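PDB 4H79: CRISPR-associated protein, Cse2 family from Thermobifida fusca, which probably binds nucleic acid as the CasB (Cse2) subunit of the CRISPR Cascade complex. Local coordinates for residues 182-185 with 186-190; 81-84 with 85-89; 126-129 with 130-133. All coordinates share one frame; numbering follows the deposited sequence.

Contact 1 (182-185 with 186-190); sequences GAQR and VRTAW
The carbonyl oxygen of Q184 is gripped twice by T188, one helical turn further on. The hydroxyl OG1 of T188 donates to Q184 O at 2.8 Å, and T188 N gives the usual helical bond to the same oxygen at 2.9 Å. The two donors arrive from opposite faces of the carbonyl plane. A threonine suits this place because its OG1, set anti to its own carbonyl carbon (chi1 -60°), swings back along the helix and spends its hydrogen on a backbone carbonyl oxygen. Alongside it runs the extended side chain of Q184, pointing the same way, with CG 4.1 Å from OG1 of T188.

One position before T188, R187 binds the carbonyl oxygen of A183 through its backbone N in a nearly straight bond (2.9 Å, N-H...O 176°). Its side chain then folds back over the same turn: a bend at chi3 (-60°) lays one guanidinium face above A183 O and Q184 CA, and NH1 comes to 3.7 Å from CB of A183. The methyl of A183 is small enough to be consistent with this return. The polar end is fixed by another partner, since NH1 donates to the carbonyl oxygen of G139. Further round the helix, V186 lays its CG1 over one face of the W190 ring, near the rim, while its CG2 rests 3.4 Å from G182 O.

These residues belong to helix 180-195. The side carrying V186 and A189 leans on helix 167-176, where V186 meets Q173 and Q176 and W190 NE1 is hydrogen-bonded to Q173.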
loop_
_atom_site.group_PDB
_atom_site.type_symbol
_atom_site.label_atom_id
_atom_site.label_comp_id
_atom_site.label_asym_id
_atom_site.label_seq_id
_atom_site.Cartn_x
_atom_site.Cartn_y
_atom_site.Cartn_z
ATOM N N GLY A 182 9.514 9.873 11.199
ATOM C CA GLY A 182 9.241 8.952 10.082
ATOM C C GLY A 182 8.158 9.458 9.138
ATOM O O GLY A 182 8.314 9.353 7.931
ATOM N N ALA A 183 7.056 10.011 9.657
ATOM C CA ALA A 183 6.002 10.619 8.819
ATOM C C ALA A 183 6.535 11.755 7.888
ATOM O O ALA A 183 6.141 11.868 6.698
ATOM C CB ALA A 183 4.867 11.151 9.698
ATOM N N GLN A 184 7.384 12.606 8.422
ATOM C CA GLN A 184 8.018 13.662 7.633
ATOM C C GLN A 184 8.855 13.037 6.501
ATOM O O GLN A 184 8.852 13.551 5.377
ATOM C CB GLN A 184 8.928 14.571 8.506
ATOM C CG GLN A 184 9.878 15.438 7.656
ATOM C CD GLN A 184 10.651 16.428 8.485
ATOM O OE1 GLN A 184 10.178 16.880 9.520
ATOM N NE2 GLN A 184 11.853 16.806 8.026
ATOM N N ARG A 185 9.606 11.978 6.818
ATOM C CA ARG A 185 10.437 11.340 5.815
ATOM C C ARG A 185 9.549 10.741 4.717
ATOM O O ARG A 185 9.842 10.845 3.515
ATOM C CB ARG A 185 11.295 10.285 6.456
ATOM C CG ARG A 185 12.410 10.853 7.339
ATOM C CD ARG A 185 13.417 9.748 7.617
ATOM N NE ARG A 185 14.553 10.305 8.315
ATOM C CZ ARG A 185 14.799 10.081 9.594
ATOM N NH1 ARG A 185 13.996 9.288 10.310
ATOM N NH2 ARG A 185 15.848 10.645 10.140
ATOM N N VAL A 186 8.429 10.148 5.101
ATOM C CA VAL A 186 7.500 9.604 4.096
ATOM C C VAL A 186 6.845 10.683 3.224
ATOM O O VAL A 186 6.784 10.566 1.993
ATOM C CB VAL A 186 6.425 8.703 4.738
ATOM C CG1 VAL A 186 5.406 8.277 3.659
ATOM C CG2 VAL A 186 7.133 7.465 5.377
ATOM N N ARG A 187 6.330 11.743 3.852
ATOM C CA ARG A 187 5.790 12.906 3.081
ATOM C C ARG A 187 6.838 13.462 2.105
ATOM O O ARG A 187 6.516 13.788 0.912
ATOM C CB ARG A 187 5.352 14.021 4.038
ATOM C CG ARG A 187 4.026 13.729 4.744
ATOM C CD ARG A 187 3.478 15.016 5.395
ATOM N NE ARG A 187 4.387 15.624 6.434
ATOM C CZ ARG A 187 4.413 15.238 7.695
ATOM N NH1 ARG A 187 3.594 14.257 8.102
ATOM N NH2 ARG A 187 5.233 15.814 8.552
ATOM N N THR A 188 8.081 13.574 2.579
ATOM C CA THR A 188 9.171 14.082 1.722
ATOM C C THR A 188 9.398 13.139 0.530
ATOM O O THR A 188 9.519 13.579 -0.620
ATOM C CB THR A 188 10.471 14.267 2.524
ATOM O OG1 THR A 188 10.233 15.216 3.574
ATOM C CG2 THR A 188 11.617 14.803 1.619
ATOM N N ALA A 189 9.420 11.834 0.778
ATOM C CA ALA A 189 9.600 10.861 -0.349
ATOM C C ALA A 189 8.440 10.953 -1.375
ATOM O O ALA A 189 8.635 10.890 -2.625
ATOM C CB ALA A 189 9.776 9.412 0.190
ATOM N N TRP A 190 7.216 11.108 -0.857
ATOM C CA TRP A 190 6.044 11.226 -1.755
ATOM C C TRP A 190 6.101 12.522 -2.548
ATOM O O TRP A 190 5.802 12.527 -3.752
ATOM C CB TRP A 190 4.745 11.181 -0.971
ATOM C CG TRP A 190 4.409 9.838 -0.359
ATOM C CD1 TRP A 190 5.054 8.626 -0.565
ATOM C CD2 TRP A 190 3.320 9.541 0.581
ATOM N NE1 TRP A 190 4.449 7.611 0.144
ATOM C CE2 TRP A 190 3.399 8.090 0.857
ATOM C CE3 TRP A 190 2.321 10.298 1.189
ATOM C CZ2 TRP A 190 2.528 7.451 1.727
ATOM C CZ3 TRP A 190 1.459 9.656 2.072
ATOM C CH2 TRP A 190 1.559 8.250 2.327
#

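Contact 2 (81-84 with 85-89); sequences MEVA and ENSAH
M81 and E85 are joined by the first of four successive i to i+4 backbone bonds, E85 N to M81 O at 2.9 Å, and N86, S87 and A88 bond in the same way to E82, V83 and A84. The helix runs unbroken from one segment into the other. At V83 O a second donor is added: S87 OG, held beside its own backbone N (chi1 -59°), reaches that oxygen at 2.8 Å from well above the carbonyl plane. S87 is itself buried, and the bond to V83 O gives its hydroxyl a partner within the helix; OG also lies 4.0 Å from V83 CG1.

M81 and E85 cross at about a right angle. Bends at chi2 and chi3 bring SD of M81 to 4.1 Å from CG of E85, so the sulfur meets the aliphatic part of the glutamate. The carboxylate itself is directed to Y70, whose OH is hydrogen-bonded to E85 OE2. A84 and A88, with only methyl groups, let helix 16-33 come close through W16, V17 and V21.

The motif is a serine hydroxyl bonded to the i-4 carbonyl of its own helix, on a helix whose A84, S87 and A88 face helices 16-33 and 167-176 of this all-helical fold.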
loop_
_atom_site.group_PDB
_atom_site.type_symbol
_atom_site.label_atom_id
_atom_site.label_comp_id
_atom_site.label_asym_id
_atom_site.label_seq_id
_atom_site.Cartn_x
_atom_site.Cartn_y
_atom_site.Cartn_z
ATOM N N MET A 81 5.160 -3.988 16.990
ATOM C CA MET A 81 4.668 -5.170 16.272
ATOM C C MET A 81 3.245 -4.933 15.784
ATOM O O MET A 81 2.930 -5.281 14.648
ATOM C CB MET A 81 4.767 -6.483 17.107
ATOM C CG MET A 81 4.359 -7.744 16.339
ATOM S SD MET A 81 5.041 -7.785 14.649
ATOM C CE MET A 81 6.628 -8.570 14.930
ATOM N N GLU A 82 2.398 -4.332 16.633
ATOM C CA GLU A 82 0.990 -4.066 16.287
ATOM C C GLU A 82 0.888 -3.120 15.107
ATOM O O GLU A 82 -0.052 -3.242 14.302
ATOM C CB GLU A 82 0.291 -3.383 17.456
ATOM C CG GLU A 82 -1.142 -3.793 17.767
ATOM C CD GLU A 82 -1.462 -3.646 19.261
ATOM O OE1 GLU A 82 -0.545 -3.308 20.057
ATOM O OE2 GLU A 82 -2.628 -3.881 19.649
ATOM N N VAL A 83 1.793 -2.127 15.063
ATOM C CA VAL A 83 1.803 -1.140 13.988
ATOM C C VAL A 83 2.260 -1.840 12.692
ATOM O O VAL A 83 1.669 -1.633 11.648
ATOM C CB VAL A 83 2.656 0.100 14.316
ATOM C CG1 VAL A 83 2.780 0.990 13.095
ATOM C CG2 VAL A 83 2.028 0.888 15.481
ATOM N N ALA A 84 3.301 -2.674 12.769
ATOM C CA ALA A 84 3.779 -3.434 11.604
ATOM C C ALA A 84 2.711 -4.360 11.056
ATOM O O ALA A 84 2.532 -4.447 9.831
ATOM C CB ALA A 84 5.011 -4.233 11.977
ATOM N N GLU A 85 2.000 -5.059 11.955
ATOM C CA GLU A 85 0.878 -5.929 11.529
ATOM C C GLU A 85 -0.235 -5.108 10.869
ATOM O O GLU A 85 -0.780 -5.469 9.799
ATOM C CB GLU A 85 0.297 -6.663 12.723
ATOM C CG GLU A 85 1.167 -7.759 13.279
ATOM C CD GLU A 85 0.544 -8.420 14.502
ATOM O OE1 GLU A 85 -0.313 -7.829 15.205
ATOM O OE2 GLU A 85 0.918 -9.560 14.801
ATOM N N ASN A 86 -0.581 -3.990 11.504
ATOM C CA ASN A 86 -1.550 -3.079 10.907
ATOM C C ASN A 86 -1.125 -2.485 9.534
ATOM O O ASN A 86 -1.937 -2.372 8.580
ATOM C CB ASN A 86 -1.925 -1.982 11.910
ATOM C CG ASN A 86 -3.174 -1.230 11.485
ATOM O OD1 ASN A 86 -4.126 -1.799 10.884
ATOM N ND2 ASN A 86 -3.174 0.064 11.756
ATOM N N SER A 87 0.147 -2.138 9.415
ATOM C CA SER A 87 0.690 -1.654 8.145
ATOM C C SER A 87 0.584 -2.691 7.048
ATOM O O SER A 87 0.207 -2.334 5.925
ATOM C CB SER A 87 2.138 -1.197 8.308
ATOM O OG SER A 87 2.211 -0.159 9.285
ATOM N N ALA A 88 0.935 -3.944 7.351
ATOM C CA ALA A 88 0.771 -5.063 6.392
ATOM C C ALA A 88 -0.692 -5.263 6.038
ATOM O O ALA A 88 -1.059 -5.466 4.848
ATOM C CB ALA A 88 1.311 -6.373 6.958
ATOM N N HIS A 89 -1.539 -5.183 7.054
ATOM C CA HIS A 89 -3.001 -5.346 6.828
ATOM C C HIS A 89 -3.558 -4.257 5.897
ATOM O O HIS A 89 -4.344 -4.545 4.914
ATOM C CB HIS A 89 -3.705 -5.284 8.201
ATOM C CG HIS A 89 -5.201 -5.422 8.110
ATOM N ND1 HIS A 89 -5.791 -6.192 7.168
ATOM C CD2 HIS A 89 -6.227 -4.859 8.858
ATOM C CE1 HIS A 89 -7.118 -6.141 7.306
ATOM N NE2 HIS A 89 -7.393 -5.332 8.347
#

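Contact 3 (126-129 with 130-133); sequences EIDE and PLRK
I127 lies over the side chain of R132, its CG2 3.7 Å from CB of the arginine and above one face of the guanidinium, near the rim. CD1 of I127 follows the group outward, reaching 3.7 Å from NH1. A branched aliphatic residue can thus pack on the arginine's stem and flat head together. The same guanidinium is held at its edge by E129: OE2 takes NH2 on its syn lone pair at 3.1 Å, nearly in the guanidinium plane, to form a salt bridge. Two further contacts, NE to OE2 and NH2 to OE1, are weak, which fits planes turned 46° apart. Bends at chi2 and chi3 turn the R132 chain back towards E129, and the two side chains run alongside each other.

D128 is the N-cap of the helix. Its OD2 accepts from L131 N at 2.9 Å in a nearly straight bond (173°), met from above the carboxylate plane, and its carbonyl oxygen takes R132 N. Aspartate is short enough to turn back on the first turn, where its negative charge probably also interacts favourably with the positive end of the helix dipole. P130 fits that turn because an N-H there would have no i-4 carbonyl of the helix to bond, so proline's lack of one costs nothing.

The loop before helix 129-138 and the start of that helix lie against the end of helix 180-195, where I127 and R132 both touch F194 and H195, while L131 packs on L121 and M122 of a nearby loop.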
loop_
_atom_site.group_PDB
_atom_site.type_symbol
_atom_site.label_atom_id
_atom_site.label_comp_id
_atom_site.label_asym_id
_atom_site.label_seq_id
_atom_site.Cartn_x
_atom_site.Cartn_y
_atom_site.Cartn_z
ATOM N N GLU A 126 1.136 19.544 -16.199
ATOM C CA GLU A 126 0.181 20.268 -15.323
ATOM C C GLU A 126 0.067 19.654 -13.925
ATOM O O GLU A 126 0.477 18.547 -13.684
ATOM C CB GLU A 126 -1.288 20.320 -15.966
ATOM C CG GLU A 126 -1.379 20.992 -17.342
ATOM C CD GLU A 126 -0.672 22.383 -17.431
ATOM O OE1 GLU A 126 -0.486 23.046 -16.364
ATOM O OE2 GLU A 126 -0.308 22.833 -18.571
ATOM N N ILE A 127 -0.536 20.383 -13.005
ATOM C CA ILE A 127 -0.912 19.851 -11.731
ATOM C C ILE A 127 -2.453 20.041 -11.535
ATOM O O ILE A 127 -2.947 21.157 -11.627
ATOM C CB ILE A 127 -0.145 20.545 -10.615
ATOM C CG1 ILE A 127 1.338 20.060 -10.616
ATOM C CG2 ILE A 127 -0.871 20.283 -9.281
ATOM C CD1 ILE A 127 2.157 20.595 -9.445
ATOM N N ASP A 128 -3.201 18.955 -11.320
ATOM C CA ASP A 128 -4.638 19.049 -10.914
ATOM C C ASP A 128 -4.643 19.460 -9.426
ATOM O O ASP A 128 -4.298 18.668 -8.557
ATOM C CB ASP A 128 -5.306 17.691 -11.159
ATOM C CG ASP A 128 -6.678 17.516 -10.457
ATOM O OD1 ASP A 128 -7.302 16.532 -10.785
ATOM O OD2 ASP A 128 -7.143 18.258 -9.566
ATOM N N GLU A 129 -4.999 20.708 -9.160
ATOM C CA GLU A 129 -4.830 21.304 -7.808
ATOM C C GLU A 129 -5.680 20.618 -6.768
ATOM O O GLU A 129 -5.181 20.353 -5.686
ATOM C CB GLU A 129 -5.061 22.823 -7.822
ATOM C CG GLU A 129 -3.991 23.492 -8.642
ATOM C CD GLU A 129 -2.605 23.478 -7.970
ATOM O OE1 GLU A 129 -1.637 23.812 -8.708
ATOM O OE2 GLU A 129 -2.462 23.164 -6.731
ATOM N N PRO A 130 -6.953 20.313 -7.089
ATOM C CA PRO A 130 -7.780 19.597 -6.091
ATOM C C PRO A 130 -7.185 18.204 -5.768
ATOM O O PRO A 130 -7.121 17.826 -4.610
ATOM C CB PRO A 130 -9.151 19.476 -6.798
ATOM C CG PRO A 130 -9.191 20.672 -7.740
ATOM C CD PRO A 130 -7.765 20.833 -8.229
ATOM N N LEU A 131 -6.726 17.453 -6.781
ATOM C CA LEU A 131 -6.110 16.162 -6.511
ATOM C C LEU A 131 -4.767 16.342 -5.726
ATOM O O LEU A 131 -4.469 15.598 -4.790
ATOM C CB LEU A 131 -5.871 15.410 -7.805
ATOM C CG LEU A 131 -5.198 14.035 -7.686
ATOM C CD1 LEU A 131 -5.870 13.077 -6.697
ATOM C CD2 LEU A 131 -5.122 13.400 -9.118
ATOM N N ARG A 132 -3.981 17.345 -6.091
ATOM C CA ARG A 132 -2.697 17.538 -5.429
ATOM C C ARG A 132 -2.968 17.913 -3.969
ATOM O O ARG A 132 -2.263 17.434 -3.055
ATOM C CB ARG A 132 -1.849 18.614 -6.112
ATOM C CG ARG A 132 -0.392 18.698 -5.503
ATOM C CD ARG A 132 -0.182 19.857 -4.472
ATOM N NE ARG A 132 -0.265 21.148 -5.191
ATOM C CZ ARG A 132 0.782 21.703 -5.810
ATOM N NH1 ARG A 132 2.007 21.123 -5.754
ATOM N NH2 ARG A 132 0.605 22.821 -6.495
ATOM N N LYS A 133 -4.000 18.737 -3.742
ATOM C CA LYS A 133 -4.376 19.131 -2.375
ATOM C C LYS A 133 -4.731 17.889 -1.552
ATOM O O LYS A 133 -4.269 17.747 -0.393
ATOM C CB LYS A 133 -5.558 20.103 -2.381
ATOM C CG LYS A 133 -6.046 20.525 -1.005
ATOM C CD LYS A 133 -7.104 21.631 -1.094
ATOM C CE LYS A 133 -7.602 22.071 0.280
ATOM N NZ LYS A 133 -6.866 23.255 0.818
#

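In the fold
Along the chain the order is contact 2, contact 3, contact 1, each closing before the next opens, and all belong to the Cse2 family region of this protein, whose regular structure is all helix, without strands. Contact 2 sits on helix 80-99, contact 3 at the start of helix 129-138 and contact 1 on helix 180-195. Contacts 2 and 3, with centres about 31 Å apart, lie on opposite sides of the chain's centre. Contact 1 is nearer both, with centres about 18 and 19 Å away, and touches neither. The C-terminal end of helix 180-195 meets contact 3, so this helix links that side of the chain to helix 167-176, on which helix 80-99 also packs.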